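Local coordinates for BH1408 protein (Bacillus halodurans, PDB 4E0A), which probably transfers an acetyl group to an amino group of a substrate that is not known, at residues A[71-76]-A[90-95]; A[84-89]-A[124-129]; A[18-23]-A[95-100]. The protein carries 1 engineered substitution. All blocks are in the same frame, centred on the assembly; numbering follows the deposited sequence.

Interaction 1: residues A[71-76]-A[90-95]. With PO4 (phosphate ion), chain E.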
ATOM      1  N   VAL A  71      -6.890  -9.013 -13.681  1.00  8.24           N
ATOM      2  CA  VAL A  71      -5.746  -9.840 -13.350  1.00  8.07           C
ATOM      3  C   VAL A  71      -5.702  -9.996 -11.839  1.00 10.84           C
ATOM      4  O   VAL A  71      -5.768  -9.007 -11.118  1.00 12.39           O
ATOM      5  CB  VAL A  71      -4.428  -9.187 -13.792  1.00  9.58           C
ATOM      6  CG1 VAL A  71      -3.246 -10.081 -13.396  1.00  8.61           C
ATOM      7  CG2 VAL A  71      -4.440  -8.929 -15.295  1.00  8.98           C
ATOM      8  N   ILE A  72      -5.603 -11.234 -11.361  1.00  9.33           N
ATOM      9  CA  ILE A  72      -5.611 -11.488  -9.926  1.00  6.91           C
ATOM     10  C   ILE A  72      -4.450 -12.411  -9.591  1.00  8.74           C
ATOM     11  O   ILE A  72      -3.934 -13.107 -10.465  1.00 10.16           O
ATOM     12  CB  ILE A  72      -6.952 -12.107  -9.443  1.00 12.73           C
ATOM     13  CG1 ILE A  72      -7.106 -13.537  -9.958  1.00 16.79           C
ATOM     14  CG2 ILE A  72      -8.152 -11.247  -9.874  1.00 12.87           C
ATOM     15  CD1 ILE A  72      -8.478 -14.120  -9.701  1.00 20.74           C
ATOM     16  N   HIS A  73      -4.032 -12.389  -8.329  1.00 13.20           N
ATOM     17  CA  HIS A  73      -2.885 -13.151  -7.876  1.00 14.28           C
ATOM     18  C   HIS A  73      -3.205 -13.794  -6.546  1.00 16.80           C
ATOM     19  O   HIS A  73      -3.820 -13.168  -5.681  1.00 16.50           O
ATOM     20  CB  HIS A  73      -1.684 -12.228  -7.689  1.00 18.13           C
ATOM     21  CG  HIS A  73      -1.359 -11.401  -8.895  1.00 23.06           C
ATOM     22  ND1 HIS A  73      -0.366 -11.746  -9.786  1.00 21.88           N
ATOM     23  CD2 HIS A  73      -1.892 -10.242  -9.355  1.00 21.48           C
ATOM     24  CE1 HIS A  73      -0.296 -10.832 -10.739  1.00 23.60           C
ATOM     25  NE2 HIS A  73      -1.213  -9.910 -10.502  1.00 21.00           N
ATOM     26  N   LEU A  74      -2.790 -15.044  -6.378  1.00 12.70           N
ATOM     27  CA  LEU A  74      -2.923 -15.715  -5.091  1.00 14.02           C
ATOM     28  C   LEU A  74      -1.682 -15.372  -4.265  1.00 17.48           C
ATOM     29  O   LEU A  74      -0.557 -15.701  -4.653  1.00 18.90           O
ATOM     30  CB  LEU A  74      -3.019 -17.232  -5.295  1.00 16.09           C
ATOM     31  CG  LEU A  74      -3.619 -18.022  -4.140  1.00 28.38           C
ATOM     32  CD1 LEU A  74      -5.041 -17.531  -3.868  1.00 33.14           C
ATOM     33  CD2 LEU A  74      -3.605 -19.514  -4.462  1.00 30.15           C
ATOM     34  N   VAL A  75      -1.883 -14.700  -3.132  1.00 16.46           N
ATOM     35  CA  VAL A  75      -0.773 -14.191  -2.328  1.00 16.78           C
ATOM     36  C   VAL A  75      -0.794 -14.854  -0.957  1.00 20.65           C
ATOM     37  O   VAL A  75      -1.836 -14.916  -0.314  1.00 20.31           O
ATOM     38  CB  VAL A  75      -0.854 -12.645  -2.165  1.00 16.00           C
ATOM     39  CG1 VAL A  75       0.247 -12.131  -1.245  1.00 21.77           C
ATOM     40  CG2 VAL A  75      -0.806 -11.952  -3.539  1.00 11.24           C
ATOM     41  N   GLN A  76       0.349 -15.375  -0.517  1.00 17.60           N
ATOM     42  CA  GLN A  76       0.417 -16.024   0.794  1.00 23.16           C
ATOM     43  C   GLN A  76       1.579 -15.445   1.570  1.00 22.72           C
ATOM     44  O   GLN A  76       2.701 -15.401   1.069  1.00 27.38           O
ATOM     45  CB  GLN A  76       0.565 -17.541   0.663  1.00 32.57           C
ATOM     46  CG  GLN A  76       0.603 -18.274   2.007  1.00 42.47           C
ATOM     47  CD  GLN A  76      -0.638 -19.115   2.259  1.00 46.50           C
ATOM     48  OE1 GLN A  76      -1.236 -19.053   3.332  1.00 48.66           O
ATOM     49  NE2 GLN A  76      -1.025 -19.912   1.269  1.00 49.60           N
ATOM     50  N   TYR A  90      -5.228 -10.970  -4.617  1.00 11.03           N
ATOM     51  CA  TYR A  90      -4.926  -9.568  -4.865  1.00 10.34           C
ATOM     52  C   TYR A  90      -5.286  -9.209  -6.295  1.00 12.08           C
ATOM     53  O   TYR A  90      -4.787  -9.823  -7.249  1.00 15.12           O
ATOM     54  CB  TYR A  90      -3.457  -9.267  -4.623  1.00  9.45           C
ATOM     55  CG  TYR A  90      -3.118  -7.802  -4.798  1.00 13.03           C
ATOM     56  CD1 TYR A  90      -3.461  -6.873  -3.823  1.00 12.40           C
ATOM     57  CD2 TYR A  90      -2.467  -7.340  -5.947  1.00 14.77           C
ATOM     58  CE1 TYR A  90      -3.148  -5.520  -3.975  1.00 14.79           C
ATOM     59  CE2 TYR A  90      -2.168  -5.987  -6.108  1.00 14.69           C
ATOM     60  CZ  TYR A  90      -2.505  -5.090  -5.110  1.00 16.24           C
ATOM     61  OH  TYR A  90      -2.203  -3.747  -5.252  1.00 16.62           O
ATOM     62  N   ILE A  91      -6.175  -8.237  -6.443  1.00 10.01           N
ATOM     63  CA  ILE A  91      -6.581  -7.789  -7.765  1.00 10.95           C
ATOM     64  C   ILE A  91      -5.622  -6.686  -8.208  1.00  9.56           C
ATOM     65  O   ILE A  91      -5.687  -5.572  -7.696  1.00  9.84           O
ATOM     66  CB  ILE A  91      -8.014  -7.232  -7.751  1.00  8.29           C
ATOM     67  CG1 ILE A  91      -9.011  -8.297  -7.255  1.00  9.72           C
ATOM     68  CG2 ILE A  91      -8.386  -6.734  -9.135  1.00 11.04           C
ATOM     69  CD1 ILE A  91     -10.415  -7.757  -7.075  1.00  9.14           C
ATOM     70  N   SER A  92      -4.743  -6.998  -9.154  1.00  6.87           N
ATOM     71  CA  SER A  92      -3.778  -6.022  -9.662  1.00 10.21           C
ATOM     72  C   SER A  92      -4.361  -5.161 -10.786  1.00 15.75           C
ATOM     73  O   SER A  92      -3.936  -4.026 -10.991  1.00 15.41           O
ATOM     74  CB  SER A  92      -2.496  -6.726 -10.123  1.00 11.30           C
ATOM     75  OG  SER A  92      -2.762  -7.591 -11.211  1.00 11.99           O
ATOM     76  N   ASP A  93      -5.357  -5.692 -11.489  1.00 13.02           N
ATOM     77  CA  ASP A  93      -6.038  -4.943 -12.540  1.00 15.89           C
ATOM     78  C   ASP A  93      -7.504  -5.348 -12.613  1.00 15.11           C
ATOM     79  O   ASP A  93      -7.841  -6.522 -12.460  1.00 12.57           O
ATOM     80  CB  ASP A  93      -5.383  -5.213 -13.899  1.00 22.97           C
ATOM     81  CG  ASP A  93      -3.895  -4.891 -13.902  1.00 29.18           C
ATOM     82  OD1 ASP A  93      -3.076  -5.804 -13.622  1.00 27.16           O
ATOM     83  OD2 ASP A  93      -3.555  -3.714 -14.152  1.00 30.42           O
ATOM     84  N   LEU A  94      -8.372  -4.380 -12.858  1.00 15.69           N
ATOM     85  CA  LEU A  94      -9.756  -4.680 -13.225  1.00 14.16           C
ATOM     86  C   LEU A  94     -10.301  -3.510 -14.024  1.00 16.20           C
ATOM     87  O   LEU A  94     -10.643  -2.456 -13.461  1.00 14.90           O
ATOM     88  CB  LEU A  94     -10.625  -4.977 -11.990  1.00 12.17           C
ATOM     89  CG  LEU A  94     -12.008  -5.619 -12.201  1.00 14.15           C
ATOM     90  CD1 LEU A  94     -12.518  -6.258 -10.922  1.00 12.06           C
ATOM     91  CD2 LEU A  94     -13.055  -4.619 -12.738  1.00 16.84           C
ATOM     92  N   CYS A  95     -10.400  -3.704 -15.339  1.00 12.41           N
ATOM     93  CA  CYS A  95     -10.798  -2.636 -16.241  1.00 12.11           C
ATOM     94  C   CYS A  95     -12.060  -3.001 -17.008  1.00 14.88           C
ATOM     95  O   CYS A  95     -12.167  -4.100 -17.545  1.00 13.79           O
ATOM     96  CB  CYS A  95      -9.679  -2.340 -17.246  1.00 12.71           C
ATOM     97  SG  CYS A  95      -8.035  -2.087 -16.528  1.00 22.21           S
TER
HETATM   98  P   PO4 E 203      -7.373  -2.334  -9.281  1.00 57.57           P
HETATM   99  O1  PO4 E 203      -6.888  -2.413 -10.708  1.00 57.94           O
HETATM  100  O2  PO4 E 203      -8.431  -1.260  -9.138  1.00 51.84           O
HETATM  101  O3  PO4 E 203      -7.961  -3.660  -8.879  1.00 63.29           O
HETATM  102  O4  PO4 E 203      -6.198  -2.027  -8.383  1.00 61.96           O
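A classic beta bulge lies in this antiparallel hairpin, where S92 and D93 of strand 86-96 both face V71 of strand 65-77. A bulge in the corresponding strand is a familiar feature of the GNAT fold. V71 O takes two backbone donors: S92 N at 3.0 Å and, more weakly, D93 N at 3.4 Å. V71 N returns a bond to D93 O at 2.9 Å. Beyond the bulge the pairing is regular. H73 and Y90 form a hydrogen-bonded pair, with Y90 N 2.8 Å from H73 O. I72 and I91 form the non-hydrogen-bonded pair between it and the bulge.

At the bulge the S92 hydroxyl meets the H73 ring. OG of S92 sits between the backbone N and the carbonyl carbon (chi1 64°), and lies 2.9 Å from H73 NE2. It comes in at the edge of the imidazole, in the ring plane. Either partner could give the proton. The carbonyl O of Y90 also lies at the ring edge. D93 runs side by side with V71, with OD1 3.6 Å from V71 CB. V71 CG1 is closer still to the serine, 3.3 Å from S92 OG.

I72 and I91 lie on the other face of the sheet, which helix 105-119 covers. V75 lies beside Y90, pointing the same way. The phenol of Y90 leads away from strand 65-77. Its OH probably hydrogen-bonds D128 OD1 on strand 124-130, though the separation is unusually short. A phosphate ion, probably from the crystallisation liquor, rests beside the bulged strand. It accepts a weak bond from L94 N, and its O3 lies 3.1 Å from I91 CG2.

Interaction 2: residues A[84-89]-A[124-129]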
ATOM      1  N   GLN A  84      -0.053 -12.301  11.514  1.00 11.10           N
ATOM      2  CA  GLN A  84      -0.735 -13.552  11.205  1.00 12.80           C
ATOM      3  C   GLN A  84      -0.343 -13.990   9.804  1.00 11.82           C
ATOM      4  O   GLN A  84      -0.074 -13.147   8.940  1.00 14.73           O
ATOM      5  CB  GLN A  84      -2.257 -13.403  11.294  1.00 13.74           C
ATOM      6  CG  GLN A  84      -2.774 -12.824  12.609  1.00 13.85           C
ATOM      7  CD  GLN A  84      -2.691 -13.795  13.784  1.00 19.92           C
ATOM      8  OE1 GLN A  84      -2.104 -14.870  13.686  1.00 18.84           O
ATOM      9  NE2 GLN A  84      -3.287 -13.408  14.908  1.00 20.34           N
ATOM     10  N   GLN A  85      -0.266 -15.303   9.608  1.00 15.42           N
ATOM     11  CA  GLN A  85      -0.134 -15.885   8.281  1.00 17.64           C
ATOM     12  C   GLN A  85      -1.370 -15.491   7.472  1.00 18.49           C
ATOM     13  O   GLN A  85      -2.500 -15.546   7.972  1.00 17.89           O
ATOM     14  CB  GLN A  85      -0.050 -17.402   8.400  1.00 17.67           C
ATOM     15  CG  GLN A  85      -0.002 -18.144   7.068  1.00 20.66           C
ATOM     16  CD  GLN A  85       0.232 -19.630   7.249  1.00 28.62           C
ATOM     17  OE1 GLN A  85       0.806 -20.058   8.250  1.00 26.00           O
ATOM     18  NE2 GLN A  85      -0.215 -20.427   6.283  1.00 33.84           N
ATOM     19  N   ARG A  86      -1.179 -15.114   6.218  1.00 20.66           N
ATOM     20  CA  ARG A  86      -2.304 -14.596   5.463  1.00 19.29           C
ATOM     21  C   ARG A  86      -2.355 -15.093   4.021  1.00 14.14           C
ATOM     22  O   ARG A  86      -1.351 -15.099   3.312  1.00 22.30           O
ATOM     23  CB  ARG A  86      -2.266 -13.072   5.501  1.00 23.78           C
ATOM     24  CG  ARG A  86      -3.579 -12.423   5.244  1.00 28.65           C
ATOM     25  CD  ARG A  86      -3.597 -11.050   5.861  1.00 32.30           C
ATOM     26  NE  ARG A  86      -4.598 -10.215   5.213  1.00 31.54           N
ATOM     27  CZ  ARG A  86      -5.886 -10.260   5.508  1.00 24.90           C
ATOM     28  NH1 ARG A  86      -6.312 -11.093   6.448  1.00 23.26           N
ATOM     29  NH2 ARG A  86      -6.739  -9.471   4.867  1.00 22.27           N
ATOM     30  N   LYS A  87      -3.548 -15.483   3.596  1.00 13.26           N
ATOM     31  CA  LYS A  87      -3.783 -15.907   2.219  1.00 16.69           C
ATOM     32  C   LYS A  87      -4.851 -15.000   1.612  1.00 14.79           C
ATOM     33  O   LYS A  87      -5.958 -14.879   2.141  1.00 12.85           O
ATOM     34  CB  LYS A  87      -4.228 -17.377   2.195  1.00 16.25           C
ATOM     35  CG  LYS A  87      -4.293 -17.996   0.800  1.00 15.52           C
ATOM     36  CD  LYS A  87      -4.690 -19.476   0.857  1.00 19.63           C
ATOM     37  CE  LYS A  87      -4.566 -20.114  -0.528  1.00 23.69           C
ATOM     38  NZ  LYS A  87      -4.971 -21.548  -0.517  1.00 28.78           N
ATOM     39  N   THR A  88      -4.517 -14.331   0.514  1.00 14.04           N
ATOM     40  CA  THR A  88      -5.486 -13.446  -0.118  1.00 13.32           C
ATOM     41  C   THR A  88      -5.511 -13.605  -1.627  1.00 13.02           C
ATOM     42  O   THR A  88      -4.609 -14.207  -2.228  1.00 15.51           O
ATOM     43  CB  THR A  88      -5.178 -11.944   0.162  1.00 11.64           C
ATOM     44  OG1 THR A  88      -3.827 -11.645  -0.214  1.00 16.68           O
ATOM     45  CG2 THR A  88      -5.395 -11.593   1.639  1.00 15.63           C
ATOM     46  N   VAL A  89      -6.548 -13.048  -2.233  1.00  9.04           N
ATOM     47  CA  VAL A  89      -6.527 -12.789  -3.667  1.00 11.00           C
ATOM     48  C   VAL A  89      -6.251 -11.309  -3.840  1.00 13.35           C
ATOM     49  O   VAL A  89      -6.957 -10.476  -3.268  1.00 15.34           O
ATOM     50  CB  VAL A  89      -7.872 -13.119  -4.329  1.00 14.95           C
ATOM     51  CG1 VAL A  89      -7.886 -12.607  -5.767  1.00 17.42           C
ATOM     52  CG2 VAL A  89      -8.131 -14.607  -4.292  1.00 16.44           C
ATOM     53  N   ALA A 124      -9.272 -13.148   2.265  1.00 12.04           N
ATOM     54  CA  ALA A 124      -9.830 -11.881   1.820  1.00 13.27           C
ATOM     55  C   ALA A 124      -9.454 -11.583   0.377  1.00 12.38           C
ATOM     56  O   ALA A 124      -8.494 -12.151  -0.155  1.00 15.92           O
ATOM     57  CB  ALA A 124      -9.332 -10.745   2.737  1.00 12.98           C
ATOM     58  N   ILE A 125     -10.215 -10.693  -0.248  1.00 11.70           N
ATOM     59  CA  ILE A 125      -9.811 -10.113  -1.524  1.00 11.71           C
ATOM     60  C   ILE A 125      -9.264  -8.735  -1.198  1.00 15.03           C
ATOM     61  O   ILE A 125      -9.852  -8.020  -0.386  1.00 15.21           O
ATOM     62  CB  ILE A 125     -10.998  -9.963  -2.470  1.00 15.96           C
ATOM     63  CG1 ILE A 125     -11.573 -11.347  -2.793  1.00 20.53           C
ATOM     64  CG2 ILE A 125     -10.579  -9.240  -3.750  1.00 14.40           C
ATOM     65  CD1 ILE A 125     -12.855 -11.292  -3.569  1.00 28.85           C
ATOM     66  N   GLU A 126      -8.134  -8.374  -1.809  1.00 13.52           N
ATOM     67  CA  GLU A 126      -7.541  -7.061  -1.607  1.00 11.93           C
ATOM     68  C   GLU A 126      -7.188  -6.410  -2.947  1.00 10.10           C
ATOM     69  O   GLU A 126      -7.037  -7.101  -3.952  1.00 13.25           O
ATOM     70  CB  GLU A 126      -6.289  -7.170  -0.734  1.00 11.66           C
ATOM     71  CG  GLU A 126      -6.535  -7.776   0.644  1.00 11.27           C
ATOM     72  CD  GLU A 126      -5.275  -7.770   1.499  1.00 17.63           C
ATOM     73  OE1 GLU A 126      -4.161  -7.727   0.924  1.00 16.74           O
ATOM     74  OE2 GLU A 126      -5.397  -7.805   2.744  1.00 19.48           O
ATOM     75  N   LEU A 127      -7.073  -5.083  -2.949  1.00 10.81           N
ATOM     76  CA  LEU A 127      -6.609  -4.333  -4.117  1.00  8.22           C
ATOM     77  C   LEU A 127      -6.163  -2.966  -3.659  1.00 10.77           C
ATOM     78  O   LEU A 127      -6.448  -2.567  -2.530  1.00 11.75           O
ATOM     79  CB  LEU A 127      -7.721  -4.201  -5.169  1.00  6.05           C
ATOM     80  CG  LEU A 127      -9.012  -3.471  -4.781  1.00 11.08           C
ATOM     81  CD1 LEU A 127      -8.901  -1.928  -4.848  1.00 10.20           C
ATOM     82  CD2 LEU A 127     -10.135  -3.963  -5.671  1.00 19.87           C
ATOM     83  N   ASP A 128      -5.499  -2.224  -4.542  1.00  7.91           N
ATOM     84  CA  ASP A 128      -5.158  -0.848  -4.230  1.00 12.14           C
ATOM     85  C   ASP A 128      -5.790   0.098  -5.215  1.00 12.75           C
ATOM     86  O   ASP A 128      -5.805  -0.156  -6.412  1.00 12.66           O
ATOM     87  CB  ASP A 128      -3.649  -0.645  -4.204  1.00 12.70           C
ATOM     88  CG  ASP A 128      -2.994  -1.341  -3.023  1.00 20.00           C
ATOM     89  OD1 ASP A 128      -2.340  -2.384  -3.232  1.00 25.17           O
ATOM     90  OD2 ASP A 128      -3.153  -0.855  -1.882  1.00 22.99           O
ATOM     91  N   VAL A 129      -6.308   1.202  -4.703  1.00 10.23           N
ATOM     92  CA  VAL A 129      -6.911   2.198  -5.571  1.00 13.19           C
ATOM     93  C   VAL A 129      -6.397   3.601  -5.215  1.00 13.01           C
ATOM     94  O   VAL A 129      -6.206   3.936  -4.038  1.00 10.88           O
ATOM     95  CB  VAL A 129      -8.455   2.116  -5.505  1.00 12.42           C
ATOM     96  CG1 VAL A 129      -8.945   2.428  -4.090  1.00 12.67           C
ATOM     97  CG2 VAL A 129      -9.080   3.047  -6.537  1.00 15.02           C
TER
HETATM   98  O   HOH W   1      -3.008  -9.182  -0.900  1.00 15.31           O
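V89 and A124 begin a short parallel pairing in the beta-alpha-beta unit of strand 86-96, helix 105-119 and strand 124-130. The axes of segments 86-89 and 124-129 are 64° apart. Such splaying is characteristic of the GNAT fold: in these enzymes the splay between the two strands typically receives the pantetheine arm of acetyl-CoA.

Two backbone bonds hold the pairing. V89 N donates to A124 O at 3.0 Å, and E126 N donates to V89 O at 2.8 Å. A124 N is buried here without a partner. The same strand 124-130 pairs antiparallel with a strand of the second subunit, so the sheet continues across the dimer.

Apolar contact is thinner. V89 CB lies 4.4 Å from I125 CG1, on the face toward helix 105-119. On the other face, T88 CG2 packs 3.8 Å from E126 CD.

The polar contact is a salt bridge between R86 and E126, which meet tip to tip with their flat groups turned 44° apart. R86 NH2 lies 3.0 Å from E126 OE2. It approaches on the anti side, 32° out of the carboxylate plane, while OE2 lies in the guanidinium plane. Q148 gives OE2 a second hydrogen bond. A water donates to E126 OE1 at 2.6 Å and also bonds T88 OG1.

Interaction 3: residues A[18-23]-A[95-100]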
ATOM      1  N   HIS A  18      -6.342  -1.595 -20.738  1.00 11.29           N
ATOM      2  CA  HIS A  18      -5.397  -1.174 -19.711  1.00 10.03           C
ATOM      3  C   HIS A  18      -4.975   0.277 -19.940  1.00 11.85           C
ATOM      4  O   HIS A  18      -4.829   1.057 -18.992  1.00 11.57           O
ATOM      5  CB  HIS A  18      -4.170  -2.081 -19.672  1.00  9.20           C
ATOM      6  CG  HIS A  18      -3.202  -1.723 -18.583  1.00 16.28           C
ATOM      7  ND1 HIS A  18      -2.153  -0.849 -18.777  1.00 17.93           N
ATOM      8  CD2 HIS A  18      -3.129  -2.115 -17.288  1.00 17.28           C
ATOM      9  CE1 HIS A  18      -1.472  -0.723 -17.652  1.00 18.34           C
ATOM     10  NE2 HIS A  18      -2.043  -1.477 -16.733  1.00 22.67           N
ATOM     11  N   THR A  19      -4.813   0.633 -21.209  1.00 14.48           N
ATOM     12  CA  THR A  19      -4.403   1.983 -21.583  1.00 15.97           C
ATOM     13  C   THR A  19      -5.424   3.067 -21.214  1.00 17.19           C
ATOM     14  O   THR A  19      -5.025   4.145 -20.764  1.00 11.68           O
ATOM     15  CB  THR A  19      -4.016   2.048 -23.074  1.00 14.80           C
ATOM     16  OG1 THR A  19      -2.837   1.259 -23.265  1.00 14.11           O
ATOM     17  CG2 THR A  19      -3.726   3.492 -23.511  1.00 13.18           C
ATOM     18  N   GLN A  20      -6.722   2.799 -21.410  1.00  9.84           N
ATOM     19  CA  GLN A  20      -7.756   3.731 -20.959  1.00 11.34           C
ATOM     20  C   GLN A  20      -7.522   4.095 -19.499  1.00 12.22           C
ATOM     21  O   GLN A  20      -7.473   5.276 -19.141  1.00 13.03           O
ATOM     22  CB  GLN A  20      -9.161   3.129 -21.100  1.00 16.10           C
ATOM     23  CG  GLN A  20      -9.588   2.827 -22.510  1.00 18.81           C
ATOM     24  CD  GLN A  20     -10.953   2.161 -22.571  1.00 20.49           C
ATOM     25  OE1 GLN A  20     -11.636   2.010 -21.553  1.00 19.62           O
ATOM     26  NE2 GLN A  20     -11.355   1.755 -23.767  1.00 23.76           N
ATOM     27  N   VAL A  21      -7.372   3.073 -18.659  1.00 12.40           N
ATOM     28  CA  VAL A  21      -7.188   3.305 -17.231  1.00 13.95           C
ATOM     29  C   VAL A  21      -5.825   3.947 -16.943  1.00 14.96           C
ATOM     30  O   VAL A  21      -5.726   4.871 -16.128  1.00 11.76           O
ATOM     31  CB  VAL A  21      -7.397   2.016 -16.396  1.00 15.73           C
ATOM     32  CG1 VAL A  21      -6.933   2.211 -14.958  1.00 14.65           C
ATOM     33  CG2 VAL A  21      -8.875   1.603 -16.421  1.00 12.14           C
ATOM     34  N   HIS A  22      -4.783   3.492 -17.637  1.00 11.53           N
ATOM     35  CA  HIS A  22      -3.468   4.080 -17.413  1.00  7.55           C
ATOM     36  C   HIS A  22      -3.467   5.568 -17.724  1.00 11.49           C
ATOM     37  O   HIS A  22      -2.969   6.372 -16.934  1.00 10.70           O
ATOM     38  CB  HIS A  22      -2.364   3.415 -18.221  1.00  8.75           C
ATOM     39  CG  HIS A  22      -1.005   3.868 -17.797  1.00 10.38           C
ATOM     40  ND1 HIS A  22      -0.479   3.540 -16.569  1.00  9.93           N
ATOM     41  CD2 HIS A  22      -0.100   4.677 -18.394  1.00 12.07           C
ATOM     42  CE1 HIS A  22       0.714   4.098 -16.441  1.00 16.53           C
ATOM     43  NE2 HIS A  22       0.969   4.791 -17.534  1.00 14.06           N
ATOM     44  N   GLU A  23      -4.034   5.932 -18.868  1.00 11.99           N
ATOM     45  CA  GLU A  23      -4.105   7.337 -19.242  1.00 17.24           C
ATOM     46  C   GLU A  23      -4.886   8.198 -18.229  1.00 15.09           C
ATOM     47  O   GLU A  23      -4.533   9.354 -17.999  1.00 14.39           O
ATOM     48  CB  GLU A  23      -4.649   7.504 -20.664  1.00 18.48           C
ATOM     49  CG  GLU A  23      -3.571   7.368 -21.731  1.00 24.08           C
ATOM     50  CD  GLU A  23      -2.537   8.501 -21.657  1.00 34.94           C
ATOM     51  OE1 GLU A  23      -2.934   9.687 -21.757  1.00 37.60           O
ATOM     52  OE2 GLU A  23      -1.330   8.207 -21.488  1.00 36.47           O
ATOM     53  N   CYS A  95     -10.400  -3.704 -15.339  1.00 12.41           N
ATOM     54  CA  CYS A  95     -10.798  -2.636 -16.241  1.00 12.11           C
ATOM     55  C   CYS A  95     -12.060  -3.001 -17.008  1.00 14.88           C
ATOM     56  O   CYS A  95     -12.167  -4.100 -17.545  1.00 13.79           O
ATOM     57  CB  CYS A  95      -9.679  -2.340 -17.246  1.00 12.71           C
ATOM     58  SG  CYS A  95      -8.035  -2.087 -16.528  1.00 22.21           S
ATOM     59  N   VAL A  96     -13.008  -2.074 -17.053  1.00 14.22           N
ATOM     60  CA  VAL A  96     -14.173  -2.206 -17.913  1.00 16.40           C
ATOM     61  C   VAL A  96     -14.045  -1.112 -18.964  1.00 18.08           C
ATOM     62  O   VAL A  96     -13.758   0.036 -18.632  1.00 17.95           O
ATOM     63  CB  VAL A  96     -15.491  -2.036 -17.128  1.00 20.07           C
ATOM     64  CG1 VAL A  96     -16.691  -2.083 -18.059  1.00 14.48           C
ATOM     65  CG2 VAL A  96     -15.615  -3.104 -16.029  1.00 23.81           C
ATOM     66  N   ASP A  97     -14.210  -1.491 -20.230  1.00 16.94           N
ATOM     67  CA  ASP A  97     -14.121  -0.573 -21.363  1.00 12.67           C
ATOM     68  C   ASP A  97     -15.035   0.620 -21.115  1.00 18.94           C
ATOM     69  O   ASP A  97     -16.230   0.437 -20.841  1.00 14.39           O
ATOM     70  CB  ASP A  97     -14.569  -1.327 -22.630  1.00 16.99           C
ATOM     71  CG  ASP A  97     -14.335  -0.539 -23.924  1.00 19.80           C
ATOM     72  OD1 ASP A  97     -14.154   0.693 -23.888  1.00 22.75           O
ATOM     73  OD2 ASP A  97     -14.359  -1.172 -25.003  1.00 24.22           O
ATOM     74  N   GLU A  98     -14.470   1.829 -21.208  1.00 20.87           N
ATOM     75  CA  GLU A  98     -15.203   3.087 -20.951  1.00 27.21           C
ATOM     76  C   GLU A  98     -16.617   3.124 -21.545  1.00 28.36           C
ATOM     77  O   GLU A  98     -17.550   3.609 -20.916  1.00 33.38           O
ATOM     78  CB  GLU A  98     -14.429   4.288 -21.502  1.00 29.03           C
ATOM     79  CG  GLU A  98     -13.160   4.626 -20.769  1.00 37.74           C
ATOM     80  CD  GLU A  98     -12.250   5.543 -21.584  1.00 45.67           C
ATOM     81  OE1 GLU A  98     -11.354   6.180 -20.991  1.00 44.75           O
ATOM     82  OE2 GLU A  98     -12.429   5.620 -22.822  1.00 48.52           O
ATOM     83  N   THR A  99     -16.767   2.602 -22.757  1.00 23.78           N
ATOM     84  CA  THR A  99     -18.036   2.685 -23.478  1.00 25.50           C
ATOM     85  C   THR A  99     -19.027   1.578 -23.114  1.00 25.08           C
ATOM     86  O   THR A  99     -20.182   1.603 -23.550  1.00 25.46           O
ATOM     87  CB  THR A  99     -17.809   2.646 -25.000  1.00 26.13           C
ATOM     88  OG1 THR A  99     -17.373   1.335 -25.388  1.00 24.54           O
ATOM     89  CG2 THR A  99     -16.756   3.675 -25.401  1.00 27.06           C
ATOM     90  N   ARG A 100     -18.581   0.607 -22.322  1.00 23.82           N
ATOM     91  CA  ARG A 100     -19.431  -0.529 -21.977  1.00 25.71           C
ATOM     92  C   ARG A 100     -19.913  -0.449 -20.533  1.00 27.91           C
ATOM     93  O   ARG A 100     -20.589  -1.354 -20.043  1.00 28.93           O
ATOM     94  CB  ARG A 100     -18.697  -1.847 -22.211  1.00 30.20           C
ATOM     95  CG  ARG A 100     -18.226  -2.066 -23.647  1.00 34.97           C
ATOM     96  CD  ARG A 100     -19.382  -1.975 -24.636  1.00 39.70           C
ATOM     97  NE  ARG A 100     -20.542  -2.737 -24.186  1.00 44.96           N
ATOM     98  CZ  ARG A 100     -20.646  -4.060 -24.267  1.00 50.86           C
ATOM     99  NH1 ARG A 100     -19.655  -4.778 -24.780  1.00 53.53           N
ATOM    100  NH2 ARG A 100     -21.740  -4.666 -23.830  1.00 50.86           N
TER
HETATM  101  O   HOH W   2      -8.493   7.303 -20.451  1.00 24.27           O
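Q20 extends from its helix toward D97 and E98, with CG anti to the carbonyl carbon (chi1 -64°) and CD anti to CA (chi2 177°). The two ends of its amide do different work. OE1 accepts a nearly straight bond from E98 N at 2.9 Å. NE2 donates to D97 OD1 at 3.0 Å, in the plane of its own amide but from above the plane of the carboxylate. The amide also stacks on the E98 carboxylate, with Q20 CD 3.8 Å from E98 CD and the planes 22° apart.

This contact joins helix 11-28 to the end of strand 86-96. In GNAT enzymes the loop that follows this strand commonly binds the pyrophosphate of CoA. An alanine in place of Q20 would probably leave E98 N without its acceptor and D97 OD1 without this amide donor. D97 has a second partner in R16, which pairs with OD2.

Deeper in, V21 and C95 pack together, with V21 CG2 3.8 Å from C95 SG. The sulfur also lies 4.2 Å from H18 CA. At the outer side a water donates to Q20 O at 2.6 Å and to E98 OE1 at 3.1 Å.

From the N terminus, segment 18-23 of helix 11-28 opens the first loop, which interaction 3 closes at 95-100. Within it, 71-76 opens the hairpin closed by interaction 1 at 90-95, so interaction 1 nests in interaction 3. Segment 84-89 starts inside both loops. Its partner, 124-129, comes after both, so interaction 2 crosses interactions 1 and 3. All three use strand 86-96. Interactions 1 and 2 flank it with its two sheet neighbours and touch through Y90 and D128. Interaction 3 brings helix 11-28 to the C-terminal end of that strand and shares C95 with interaction 1. Interactions 2 and 3 do not touch; their centres are about 24 Å apart.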